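PDB 4J39: RNA silencing suppressor p19 from Tomato bushy stunt virus, which probably suppresses RNA silencing in the host as a homodimer that binds silencing RNAs and selects them by the length of their duplex, like a molecular caliper. Local coordinates for residues A[87-92]-A[98-103]; A[35-40]-A[117-122]; A[41-46]-A[78-83]. All coordinates share one frame; numbering follows the deposited sequence. Where two conformers were deposited one is given.

Contact 1: A[87-92]-A[98-103]; sequences GCTYSI and SITVSG. With nucleotides of chain B; nucleotides of chain C.
Residues 87-92 and 98-103 pair as the two strands of an antiparallel beta hairpin, whose second strand lies at the dimer interface and whose Ser/Thr-rich face meets the bound RNA. Three hydrogen-bonded pairs, Cys88-Gly103, Tyr90-Val101 and Ile92-Ile99, each close with two backbone bonds, such as Tyr90 N to Val101 O at 2.8 Å. Between them, the non-hydrogen-bonded pairs Thr89-Ser102 and Ser91-Thr100 turn their side chains toward the RNA. Ser91 OG and Thr100 OG1 share a hydrogen bond of 2.9 Å across the strands. A water held by Ser91 OG and Ser98 OG donates to O3' of C11 of chain C at 3.2 Å. With chi1 at 170°, Ser98 OG swings beside its own carbonyl carbon and reaches O2' of the same nucleotide at 3.1 Å, a sugar contact that involves no base. On the other face Ile92 and Ile99 are neighbours across the pair, Ile92 CG2 lying 4.1 Å from Ile99 CB. This largely apolar face is covered by helix 108-124, where Tyr90 rests on Ala115 and Lys119. Strand 36-43 flanks residues 87-92, while residues 98-102 pair antiparallel with a strand of the second subunit, continuing the sheet across the dimer.

Contact 2: A[35-40]-A[117-122]; sequences LGFKES and RSKQEL. With nucleotides of chain B.
A buried salt bridge between Glu39 and Lys119 is the striking feature here, tying strand 36-43 to helix 108-124 across the interior of the subunit. Lys119 NZ donates to Glu39 OE2 at 2.9 Å, meeting the oxygen on its syn side and 18° out of the carboxylate plane. Lys119 NZ is 3.5 Å from Glu39 OE1, so its approach to the carboxylate is lopsided. The lysine leaves the helix with CG anti to the backbone N (chi1 -179°) and stays extended to its end, which carries the charge across to the strand. Glu39 starts between its own backbone N and carbonyl carbon (chi1 55°), then runs out straight to meet it, and the two side chains cross at a slant.

Phe37, two residues earlier and on the same side of the strand, supplies the apolar part of the contact. Its ring CZ lies 3.8 Å from Lys119 CE, the two side chains crossing at about a right angle, and Glu39 OE2 sits at the ring edge, in its plane.

Further bonds satisfy the buried charges: Tyr90 OH and, weakly, Trp68 NE1 also bind Glu39 OE2, Ser67 OG binds Glu39 OE1, and Lys119 NZ donates to the carbonyl of Val64. So many partners probably favour the ionised carboxylate and fix its rotation.

Helix 108-124 packs on the face of the sheet that carries Phe37 and Glu39; Lys38 and Ser40 lie on the opposite, RNA side, where Lys38 comes close to the 5' phosphate of C1 of chain B. Strand 36-43 runs between strands 46-53 and 87-94. Tyr90 and Ile92 of the latter pack against Lys119, and farther across the sheet Ser118 and Leu122 of the helix rest on Ile99 of strand 97-104.

Contact 3: A[41-46]-A[78-83]; sequences WGFGKV and SRFFGF. With nucleotides of chain C.
Residues 43-46 form a type II' beta turn, and residues 78-81, where the chain leaves helix 70-78, form a type I turn; the two meet through Phe43, Val46 and Phe80. The first turn closes tightly, with Phe43 N bonded to Val46 O at 2.9 Å and Val46 N to Phe43 O at 3.1 Å. Gly44, at phi 53° and psi -118°, takes the first corner of this hairpin turn, where a positive phi favours glycine. The second turn is held more loosely, by a weak bond from Phe81 N to Ser78 O. The nearest CA atoms are those of Phe43 and Phe80, 7.1 Å apart.

Phe80 carries the contact, lying across both ends of the hairpin turn. With CG beside the backbone N, chi1 of -60° sets its ring against Val46, and the two side chains cross at about a right angle. The ring tip lies against the valine, Phe80 CZ being 3.7 Å from Val46 CG1. Near the root of the ring, Phe80 CD2 is 4.1 Å from Phe43 CB. Over the centre of one Phe80 face sits the side chain of its neighbour Arg79, with CG 4.3 Å above the plane. Lys45, at the tip of the hairpin, turns away from this apolar patch toward the RNA, where its NZ makes a weak bond of 3.4 Å to O3' of A8 of chain C.

This is apolar packing between the hairpin of strands 36-43 and 46-53 and the loop leading to strand 87-94. Phe43 also packs on Val73 and Ala77 of helix 70-78, Phe80 on Ile86, and Phe81 reaches Leu108 of helix 108-124.

From the N terminus, the chain passes through residues 35-40 of contact 2, then the adjoining 41-46 of contact 3, both including parts of strand 36-43. Contact 3 closes first, at residues 78-83, bringing the end of helix 70-78 back to the first hairpin. Contact 1 then closes the short loop of the second hairpin, in series with contact 3. Contact 2 closes last, when the C-terminal helix returns to strand 36-43, so both others are nested within its loop. Contact 1 touches each neighbour: Ser91 O meets Ser40 N of contact 2, and Thr89 O meets Gly42 N of contact 3. Together they tie both hairpins and the helical layer into one core.

Contact 1: A[87-92]-A[98-103]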
loop_
_atom_site.group_PDB
_atom_site.type_symbol
_atom_site.label_atom_id
_atom_site.label_comp_id
_atom_site.label_asym_id
_atom_site.label_seq_id
_atom_site.Cartn_x
_atom_site.Cartn_y
_atom_site.Cartn_z
ATOM N N GLY A 87 13.986 -3.011 -8.723
ATOM C CA GLY A 87 12.724 -2.935 -7.995
ATOM C C GLY A 87 12.923 -2.240 -6.673
ATOM O O GLY A 87 13.833 -2.539 -5.903
ATOM N N CYS A 88 11.990 -1.376 -6.330
ATOM C CA CYS A 88 12.044 -0.663 -5.056
ATOM C C CYS A 88 10.732 -0.769 -4.309
ATOM O O CYS A 88 9.704 -0.809 -4.978
ATOM C CB CYS A 88 12.217 0.828 -5.240
ATOM S SG CYS A 88 13.787 1.302 -6.118
ATOM N N THR A 89 10.812 -0.979 -3.005
ATOM C CA THR A 89 9.639 -1.285 -2.198
ATOM C C THR A 89 9.672 -0.697 -0.821
ATOM O O THR A 89 10.674 -0.815 -0.068
ATOM C CB THR A 89 9.407 -2.832 -2.033
ATOM O OG1 THR A 89 9.275 -3.455 -3.282
ATOM C CG2 THR A 89 8.131 -3.134 -1.375
ATOM N N TYR A 90 8.550 -0.037 -0.422
ATOM C CA TYR A 90 8.418 0.402 0.952
ATOM C C TYR A 90 7.284 -0.426 1.589
ATOM O O TYR A 90 6.258 -0.664 0.899
ATOM C CB TYR A 90 8.025 1.923 1.005
ATOM C CG TYR A 90 7.726 2.338 2.401
ATOM C CD1 TYR A 90 8.693 2.458 3.413
ATOM C CD2 TYR A 90 6.393 2.549 2.806
ATOM C CE1 TYR A 90 8.443 2.878 4.667
ATOM C CE2 TYR A 90 6.062 2.896 4.101
ATOM C CZ TYR A 90 7.041 3.057 5.077
ATOM O OH TYR A 90 6.809 3.440 6.341
ATOM N N SER A 91 7.462 -0.919 2.775
ATOM C CA SER A 91 6.406 -1.589 3.534
ATOM C C SER A 91 6.270 -1.058 4.898
ATOM O O SER A 91 7.246 -0.706 5.546
ATOM C CB SER A 91 6.774 -3.015 3.640
ATOM O OG SER A 91 5.600 -3.839 3.647
ATOM N N ILE A 92 5.046 -1.016 5.426
ATOM C CA ILE A 92 4.806 -0.656 6.767
ATOM C C ILE A 92 3.663 -1.593 7.343
ATOM O O ILE A 92 2.727 -1.940 6.572
ATOM C CB ILE A 92 4.363 0.822 6.950
ATOM C CG1 ILE A 92 4.227 1.133 8.425
ATOM C CG2 ILE A 92 3.240 1.216 5.958
ATOM C CD1 ILE A 92 4.028 2.717 8.628
ATOM N N SER A 98 -0.855 -4.335 6.755
ATOM C CA SER A 98 0.388 -4.080 5.999
ATOM C C SER A 98 0.033 -3.333 4.732
ATOM O O SER A 98 -0.972 -3.633 4.059
ATOM C CB SER A 98 0.966 -5.428 5.683
ATOM O OG SER A 98 1.982 -5.271 4.800
ATOM N N ILE A 99 0.791 -2.269 4.460
ATOM C CA ILE A 99 0.759 -1.568 3.220
ATOM C C ILE A 99 2.127 -1.659 2.524
ATOM O O ILE A 99 3.179 -1.344 3.136
ATOM C CB ILE A 99 0.322 -0.108 3.365
ATOM C CG1 ILE A 99 -1.046 -0.086 4.131
ATOM C CG2 ILE A 99 0.257 0.610 2.033
ATOM C CD1 ILE A 99 -1.577 1.409 4.373
ATOM N N THR A 100 2.136 -1.999 1.267
ATOM C CA THR A 100 3.400 -2.038 0.515
ATOM C C THR A 100 3.280 -1.122 -0.734
ATOM O O THR A 100 2.330 -1.172 -1.504
ATOM C CB THR A 100 3.789 -3.446 0.137
ATOM O OG1 THR A 100 3.936 -4.229 1.327
ATOM C CG2 THR A 100 5.065 -3.500 -0.667
ATOM N N VAL A 101 4.289 -0.329 -1.039
ATOM C CA VAL A 101 4.278 0.505 -2.153
ATOM C C VAL A 101 5.511 0.138 -2.978
ATOM O O VAL A 101 6.625 0.170 -2.452
ATOM C CB VAL A 101 4.385 2.081 -1.772
ATOM C CG1 VAL A 101 4.476 3.040 -3.015
ATOM C CG2 VAL A 101 3.328 2.561 -0.763
ATOM N N SER A 102 5.314 -0.234 -4.238
ATOM C CA SER A 102 6.430 -0.875 -5.022
ATOM C C SER A 102 6.466 -0.364 -6.456
ATOM O O SER A 102 5.397 -0.043 -7.085
ATOM C CB SER A 102 6.289 -2.427 -5.003
ATOM O OG SER A 102 5.002 -2.869 -5.268
ATOM N N GLY A 103 7.655 -0.348 -7.075
ATOM C CA GLY A 103 7.750 -0.179 -8.478
ATOM C C GLY A 103 9.218 -0.000 -8.864
ATOM O O GLY A 103 10.062 -0.238 -8.053
ATOM P P U B 12 2.618 -5.647 -9.535
ATOM O OP1 U B 12 1.936 -4.496 -10.210
ATOM O OP2 U B 12 2.459 -6.853 -10.282
ATOM O "O5'" U B 12 4.143 -5.342 -9.232
ATOM C "C5'" U B 12 4.517 -4.134 -8.510
ATOM C "C4'" U B 12 6.000 -4.056 -8.261
ATOM O "O4'" U B 12 6.346 -5.191 -7.428
ATOM C "C3'" U B 12 6.890 -4.307 -9.480
ATOM O "O3'" U B 12 7.071 -3.196 -10.306
ATOM C "C2'" U B 12 8.200 -4.631 -8.791
ATOM O "O2'" U B 12 8.808 -3.539 -8.121
ATOM C "C1'" U B 12 7.659 -5.597 -7.765
ATOM N N1 U B 12 7.515 -7.027 -8.140
ATOM C C2 U B 12 8.647 -7.790 -8.080
ATOM O O2 U B 12 9.741 -7.321 -7.860
ATOM N N3 U B 12 8.457 -9.134 -8.366
ATOM C C4 U B 12 7.317 -9.832 -8.690
ATOM O O4 U B 12 7.401 -11.067 -8.853
ATOM C C5 U B 12 6.142 -8.976 -8.719
ATOM C C6 U B 12 6.301 -7.639 -8.456
ATOM P P C C 11 9.092 -8.310 3.580
ATOM O OP1 C C 11 9.568 -7.232 4.486
ATOM O OP2 C C 11 9.316 -9.829 3.658
ATOM O "O5'" C C 11 7.487 -8.279 3.523
ATOM C "C5'" C C 11 6.837 -7.009 3.381
ATOM C "C4'" C C 11 5.422 -7.329 2.961
ATOM O "O4'" C C 11 5.394 -7.922 1.646
ATOM C "C3'" C C 11 4.671 -8.378 3.769
ATOM O "O3'" C C 11 4.249 -7.842 4.994
ATOM C "C2'" C C 11 3.518 -8.663 2.850
ATOM O "O2'" C C 11 2.632 -7.516 2.819
ATOM C "C1'" C C 11 4.304 -8.806 1.581
ATOM N N1 C C 11 4.880 -10.164 1.284
ATOM C C2 C C 11 4.039 -11.137 0.767
ATOM O O2 C C 11 2.856 -10.907 0.579
ATOM N N3 C C 11 4.545 -12.353 0.461
ATOM C C4 C C 11 5.825 -12.599 0.725
ATOM N N4 C C 11 6.337 -13.813 0.440
ATOM C C5 C C 11 6.686 -11.656 1.271
ATOM C C6 C C 11 6.176 -10.443 1.546
ATOM P P G B 13 7.285 -3.367 -11.875
ATOM O OP1 G B 13 7.201 -1.956 -12.395
ATOM O OP2 G B 13 6.489 -4.446 -12.492
ATOM O "O5'" G B 13 8.829 -3.791 -11.937
ATOM C "C5'" G B 13 9.818 -2.915 -11.448
ATOM C "C4'" G B 13 11.176 -3.574 -11.485
ATOM O "O4'" G B 13 11.162 -4.638 -10.532
ATOM C "C3'" G B 13 11.591 -4.290 -12.789
ATOM O "O3'" G B 13 12.090 -3.314 -13.712
ATOM C "C2'" G B 13 12.673 -5.219 -12.288
ATOM O "O2'" G B 13 13.859 -4.568 -11.950
ATOM C "C1'" G B 13 11.985 -5.697 -11.022
ATOM N N9 G B 13 11.147 -6.864 -11.165
ATOM C C8 G B 13 9.797 -6.943 -11.261
ATOM N N7 G B 13 9.331 -8.181 -11.343
ATOM C C5 G B 13 10.490 -8.947 -11.379
ATOM C C6 G B 13 10.686 -10.384 -11.532
ATOM O O6 G B 13 9.842 -11.272 -11.618
ATOM N N1 G B 13 12.058 -10.788 -11.542
ATOM C C2 G B 13 13.119 -9.929 -11.473
ATOM N N2 G B 13 14.358 -10.495 -11.539
ATOM N N3 G B 13 12.970 -8.581 -11.358
ATOM C C4 G B 13 11.612 -8.166 -11.281
HETATM O O HOH W 1 4.739 -4.852 6.154
#

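Contact 2: A[35-40]-A[117-122]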
loop_
_atom_site.group_PDB
_atom_site.type_symbol
_atom_site.label_atom_id
_atom_site.label_comp_id
_atom_site.label_asym_id
_atom_site.label_seq_id
_atom_site.Cartn_x
_atom_site.Cartn_y
_atom_site.Cartn_z
ATOM N N LEU A 35 3.812 -1.763 20.922
ATOM C CA LEU A 35 4.893 -0.789 21.247
ATOM C C LEU A 35 5.140 0.184 20.120
ATOM O O LEU A 35 5.479 1.324 20.337
ATOM C CB LEU A 35 6.178 -1.528 21.667
ATOM C CG LEU A 35 6.113 -2.235 23.009
ATOM C CD1 LEU A 35 7.328 -3.178 23.034
ATOM C CD2 LEU A 35 6.068 -1.270 24.279
ATOM N N GLY A 36 4.949 -0.270 18.897
ATOM C CA GLY A 36 5.162 0.558 17.717
ATOM C C GLY A 36 4.819 -0.102 16.424
ATOM O O GLY A 36 3.940 -1.019 16.376
ATOM N N PHE A 37 5.586 0.198 15.369
ATOM C CA PHE A 37 5.224 -0.271 14.039
ATOM C C PHE A 37 6.559 -0.711 13.374
ATOM O O PHE A 37 7.642 -0.293 13.850
ATOM C CB PHE A 37 4.496 0.790 13.230
ATOM C CG PHE A 37 5.355 1.966 12.847
ATOM C CD1 PHE A 37 6.020 2.003 11.633
ATOM C CD2 PHE A 37 5.464 3.115 13.717
ATOM C CE1 PHE A 37 6.793 3.072 11.212
ATOM C CE2 PHE A 37 6.248 4.150 13.317
ATOM C CZ PHE A 37 6.921 4.133 12.057
ATOM N N LYS A 38 6.431 -1.527 12.340
ATOM C CA LYS A 38 7.593 -1.853 11.557
ATOM C C LYS A 38 7.516 -1.268 10.169
ATOM O O LYS A 38 6.459 -1.292 9.490
ATOM C CB LYS A 38 7.684 -3.399 11.486
ATOM C CG LYS A 38 7.972 -4.292 12.697
ATOM C CD LYS A 38 7.955 -5.828 12.388
ATOM C CE LYS A 38 6.616 -6.482 12.600
ATOM N NZ LYS A 38 6.292 -6.534 14.058
ATOM N N GLU A 39 8.686 -0.866 9.552
ATOM C CA GLU A 39 8.658 -0.386 8.241
ATOM C C GLU A 39 9.991 -0.847 7.618
ATOM O O GLU A 39 10.904 -1.190 8.398
ATOM C CB GLU A 39 8.595 1.202 8.118
ATOM C CG GLU A 39 9.712 1.996 8.849
ATOM C CD GLU A 39 9.598 3.535 8.809
ATOM O OE1 GLU A 39 10.384 4.090 9.572
ATOM O OE2 GLU A 39 8.754 4.011 8.025
ATOM N N SER A 40 10.000 -0.877 6.337
ATOM C CA SER A 40 11.182 -1.290 5.554
ATOM C C SER A 40 11.271 -0.682 4.183
ATOM O O SER A 40 10.280 -0.318 3.555
ATOM C CB SER A 40 11.176 -2.830 5.505
ATOM O OG SER A 40 10.161 -3.235 4.682
ATOM N N ARG A 117 2.441 9.158 2.416
ATOM C CA ARG A 117 0.968 9.359 2.525
ATOM C C ARG A 117 0.393 8.063 3.177
ATOM O O ARG A 117 -0.384 8.102 4.158
ATOM C CB ARG A 117 0.332 9.619 1.145
ATOM C CG ARG A 117 0.666 10.935 0.459
ATOM C CD ARG A 117 -0.158 11.187 -0.862
ATOM N NE ARG A 117 0.123 12.434 -1.607
ATOM C CZ ARG A 117 1.307 13.120 -1.589
ATOM N NH1 ARG A 117 2.414 12.752 -0.870
ATOM N NH2 ARG A 117 1.421 14.192 -2.351
ATOM N N SER A 118 0.911 6.905 2.732
ATOM C CA SER A 118 0.433 5.611 3.311
ATOM C C SER A 118 0.735 5.468 4.778
ATOM O O SER A 118 -0.076 5.032 5.602
ATOM C CB SER A 118 1.148 4.458 2.578
ATOM O OG SER A 118 0.734 4.315 1.220
ATOM N N LYS A 119 1.972 5.814 5.092
ATOM C CA LYS A 119 2.451 5.760 6.451
ATOM C C LYS A 119 1.537 6.679 7.338
ATOM O O LYS A 119 1.137 6.279 8.370
ATOM C CB LYS A 119 3.927 6.263 6.571
ATOM C CG LYS A 119 4.484 6.221 7.930
ATOM C CD LYS A 119 5.998 6.653 7.862
ATOM C CE LYS A 119 6.757 6.544 9.129
ATOM N NZ LYS A 119 8.269 6.740 8.869
ATOM N N GLN A 120 1.445 7.901 6.953
ATOM C CA GLN A 120 0.583 8.858 7.720
ATOM C C GLN A 120 -0.878 8.299 7.954
ATOM O O GLN A 120 -1.313 8.228 9.102
ATOM C CB GLN A 120 0.463 10.160 6.905
ATOM C CG GLN A 120 1.777 11.018 6.762
ATOM C CD GLN A 120 1.825 12.054 5.588
ATOM O OE1 GLN A 120 2.813 12.742 5.444
ATOM N NE2 GLN A 120 0.761 12.170 4.788
ATOM N N GLU A 121 -1.495 7.749 6.927
ATOM C CA GLU A 121 -2.913 7.318 7.045
ATOM C C GLU A 121 -3.022 6.095 7.902
ATOM O O GLU A 121 -3.931 5.971 8.733
ATOM C CB GLU A 121 -3.497 7.116 5.642
ATOM C CG GLU A 121 -3.346 8.454 4.753
ATOM C CD GLU A 121 -4.619 9.297 4.355
ATOM O OE1 GLU A 121 -5.601 8.746 3.763
ATOM O OE2 GLU A 121 -4.548 10.532 4.599
ATOM N N LEU A 122 -2.046 5.168 7.779
ATOM C CA LEU A 122 -2.079 3.992 8.637
ATOM C C LEU A 122 -1.905 4.270 10.115
ATOM O O LEU A 122 -2.599 3.734 11.001
ATOM C CB LEU A 122 -0.975 2.970 8.153
ATOM C CG LEU A 122 -0.996 1.662 8.862
ATOM C CD1 LEU A 122 -2.404 0.904 8.902
ATOM C CD2 LEU A 122 0.121 0.663 8.286
ATOM O OP3 C B 1 4.940 -6.649 16.164
ATOM P P C B 1 4.940 -6.392 17.627
ATOM O OP1 C B 1 4.472 -5.000 17.851
ATOM O OP2 C B 1 4.270 -7.542 18.370
ATOM O "O5'" C B 1 6.487 -6.318 18.017
ATOM C "C5'" C B 1 7.366 -7.367 17.549
ATOM C "C4'" C B 1 8.796 -7.261 18.063
ATOM O "O4'" C B 1 8.928 -7.713 19.442
ATOM C "C3'" C B 1 9.727 -8.129 17.283
ATOM O "O3'" C B 1 10.078 -7.496 16.055
ATOM C "C2'" C B 1 10.875 -8.328 18.292
ATOM O "O2'" C B 1 11.730 -7.189 18.493
ATOM C "C1'" C B 1 10.052 -8.590 19.533
ATOM N N1 C B 1 9.529 -10.045 19.698
ATOM C C2 C B 1 10.398 -11.043 20.106
ATOM O O2 C B 1 11.562 -10.742 20.316
ATOM N N3 C B 1 9.933 -12.343 20.290
ATOM C C4 C B 1 8.645 -12.616 20.042
ATOM N N4 C B 1 8.211 -13.889 20.233
ATOM C C5 C B 1 7.732 -11.605 19.612
ATOM C C6 C B 1 8.228 -10.346 19.447
#

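Contact 3: A[41-46]-A[78-83]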
loop_
_atom_site.group_PDB
_atom_site.type_symbol
_atom_site.label_atom_id
_atom_site.label_comp_id
_atom_site.label_asym_id
_atom_site.label_seq_id
_atom_site.Cartn_x
_atom_site.Cartn_y
_atom_site.Cartn_z
ATOM N N TRP A 41 12.507 -0.499 3.681
ATOM C CA TRP A 41 12.787 -0.065 2.376
ATOM C C TRP A 41 13.756 -1.078 1.709
ATOM O O TRP A 41 14.727 -1.475 2.358
ATOM C CB TRP A 41 13.473 1.225 2.327
ATOM C CG TRP A 41 12.583 2.536 2.319
ATOM C CD1 TRP A 41 12.338 3.360 3.350
ATOM C CD2 TRP A 41 11.899 3.039 1.204
ATOM N NE1 TRP A 41 11.549 4.364 2.933
ATOM C CE2 TRP A 41 11.207 4.191 1.629
ATOM C CE3 TRP A 41 11.734 2.613 -0.091
ATOM C CZ2 TRP A 41 10.450 4.880 0.772
ATOM C CZ3 TRP A 41 10.912 3.299 -0.945
ATOM C CH2 TRP A 41 10.296 4.467 -0.479
ATOM N N GLY A 42 13.346 -1.517 0.540
ATOM C CA GLY A 42 14.081 -2.485 -0.284
ATOM C C GLY A 42 14.439 -1.864 -1.607
ATOM O O GLY A 42 13.599 -1.260 -2.298
ATOM N N PHE A 43 15.730 -2.060 -2.013
ATOM C CA PHE A 43 16.282 -1.630 -3.281
ATOM C C PHE A 43 17.036 -2.774 -3.939
ATOM O O PHE A 43 18.061 -3.213 -3.405
ATOM C CB PHE A 43 17.193 -0.418 -3.177
ATOM C CG PHE A 43 16.697 0.664 -2.217
ATOM C CD1 PHE A 43 17.346 0.902 -1.033
ATOM C CD2 PHE A 43 15.579 1.411 -2.545
ATOM C CE1 PHE A 43 16.854 1.854 -0.089
ATOM C CE2 PHE A 43 15.083 2.400 -1.640
ATOM C CZ PHE A 43 15.732 2.641 -0.455
ATOM N N GLY A 44 16.473 -3.298 -5.002
ATOM C CA GLY A 44 16.916 -4.613 -5.542
ATOM C C GLY A 44 16.909 -5.663 -4.458
ATOM O O GLY A 44 15.842 -5.916 -3.834
ATOM N N LYS A 45 18.091 -6.231 -4.151
ATOM C CA LYS A 45 18.193 -7.305 -3.162
ATOM C C LYS A 45 18.353 -6.831 -1.700
ATOM O O LYS A 45 18.275 -7.653 -0.761
ATOM C CB LYS A 45 19.402 -8.293 -3.505
ATOM C CG LYS A 45 19.361 -8.864 -4.847
ATOM C CD LYS A 45 20.263 -10.177 -4.841
ATOM C CE LYS A 45 20.289 -10.956 -6.174
ATOM N NZ LYS A 45 20.780 -12.441 -5.864
ATOM N N VAL A 46 18.597 -5.545 -1.477
ATOM C CA VAL A 46 19.081 -5.094 -0.214
ATOM C C VAL A 46 17.850 -4.506 0.519
ATOM O O VAL A 46 17.102 -3.765 -0.134
ATOM C CB VAL A 46 20.115 -4.011 -0.413
ATOM C CG1 VAL A 46 20.696 -3.513 0.938
ATOM C CG2 VAL A 46 21.300 -4.562 -1.322
ATOM N N SER A 78 20.412 5.368 -4.459
ATOM C CA SER A 78 21.295 5.761 -5.638
ATOM C C SER A 78 22.601 4.915 -5.683
ATOM O O SER A 78 23.226 4.812 -6.719
ATOM C CB SER A 78 21.529 7.257 -5.739
ATOM O OG SER A 78 22.231 7.750 -4.638
ATOM N N ARG A 79 22.963 4.349 -4.546
ATOM C CA ARG A 79 24.108 3.426 -4.449
ATOM C C ARG A 79 23.954 2.187 -5.314
ATOM O O ARG A 79 24.955 1.519 -5.706
ATOM C CB ARG A 79 24.211 3.042 -2.978
ATOM C CG ARG A 79 25.285 2.014 -2.622
ATOM C CD ARG A 79 26.615 2.512 -3.136
ATOM N NE ARG A 79 27.645 1.579 -2.780
ATOM C CZ ARG A 79 27.843 0.447 -3.500
ATOM N NH1 ARG A 79 27.127 0.155 -4.549
ATOM N NH2 ARG A 79 28.838 -0.359 -3.121
ATOM N N PHE A 80 22.711 1.793 -5.507
ATOM C CA PHE A 80 22.364 0.553 -6.157
ATOM C C PHE A 80 21.958 0.730 -7.620
ATOM O O PHE A 80 21.601 -0.246 -8.277
ATOM C CB PHE A 80 21.248 -0.133 -5.413
ATOM C CG PHE A 80 21.584 -0.460 -4.002
ATOM C CD1 PHE A 80 22.350 -1.595 -3.687
ATOM C CD2 PHE A 80 21.199 0.380 -2.974
ATOM C CE1 PHE A 80 22.683 -1.896 -2.355
ATOM C CE2 PHE A 80 21.518 0.079 -1.668
ATOM C CZ PHE A 80 22.253 -1.056 -1.348
ATOM N N PHE A 81 21.968 1.968 -8.092
ATOM C CA PHE A 81 21.489 2.311 -9.415
ATOM C C PHE A 81 22.595 2.173 -10.491
ATOM O O PHE A 81 23.776 2.119 -10.222
ATOM C CB PHE A 81 20.929 3.761 -9.491
ATOM C CG PHE A 81 19.633 3.980 -8.691
ATOM C CD1 PHE A 81 18.910 2.883 -8.218
ATOM C CD2 PHE A 81 19.136 5.276 -8.464
ATOM C CE1 PHE A 81 17.743 3.060 -7.509
ATOM C CE2 PHE A 81 17.921 5.439 -7.722
ATOM C CZ PHE A 81 17.259 4.338 -7.295
ATOM N N GLY A 82 22.091 2.068 -11.700
ATOM C CA GLY A 82 22.845 2.041 -12.921
ATOM C C GLY A 82 21.892 2.187 -14.106
ATOM O O GLY A 82 20.767 2.718 -13.996
ATOM N N PHE A 83 22.360 1.731 -15.274
ATOM C CA PHE A 83 21.568 1.802 -16.483
ATOM C C PHE A 83 20.199 1.027 -16.373
ATOM O O PHE A 83 19.129 1.585 -16.646
ATOM C CB PHE A 83 22.416 1.267 -17.684
ATOM C CG PHE A 83 21.706 1.371 -18.986
ATOM C CD1 PHE A 83 21.603 2.622 -19.636
ATOM C CD2 PHE A 83 21.064 0.250 -19.531
ATOM C CE1 PHE A 83 20.883 2.745 -20.860
ATOM C CE2 PHE A 83 20.342 0.347 -20.744
ATOM C CZ PHE A 83 20.246 1.603 -21.414
ATOM P P A C 8 16.979 -17.531 -8.630
ATOM O OP1 A C 8 18.197 -18.078 -8.010
ATOM O OP2 A C 8 15.788 -18.333 -8.309
ATOM O "O5'" A C 8 16.809 -15.985 -8.134
ATOM C "C5'" A C 8 17.816 -15.014 -8.438
ATOM C "C4'" A C 8 17.438 -13.596 -8.131
ATOM O "O4'" A C 8 16.551 -13.026 -9.130
ATOM C "C3'" A C 8 16.686 -13.436 -6.816
ATOM O "O3'" A C 8 17.614 -13.581 -5.748
ATOM C "C2'" A C 8 16.102 -12.043 -7.004
ATOM O "O2'" A C 8 17.023 -10.965 -6.988
ATOM C "C1'" A C 8 15.604 -12.210 -8.430
ATOM N N9 A C 8 14.216 -12.727 -8.473
ATOM C C8 A C 8 13.754 -14.011 -8.614
ATOM N N7 A C 8 12.447 -14.101 -8.594
ATOM C C5 A C 8 11.980 -12.795 -8.475
ATOM C C6 A C 8 10.665 -12.217 -8.425
ATOM N N6 A C 8 9.463 -12.889 -8.453
ATOM N N1 A C 8 10.613 -10.861 -8.242
ATOM C C2 A C 8 11.777 -10.194 -8.178
ATOM N N3 A C 8 13.031 -10.632 -8.195
ATOM C C4 A C 8 13.080 -11.950 -8.360
#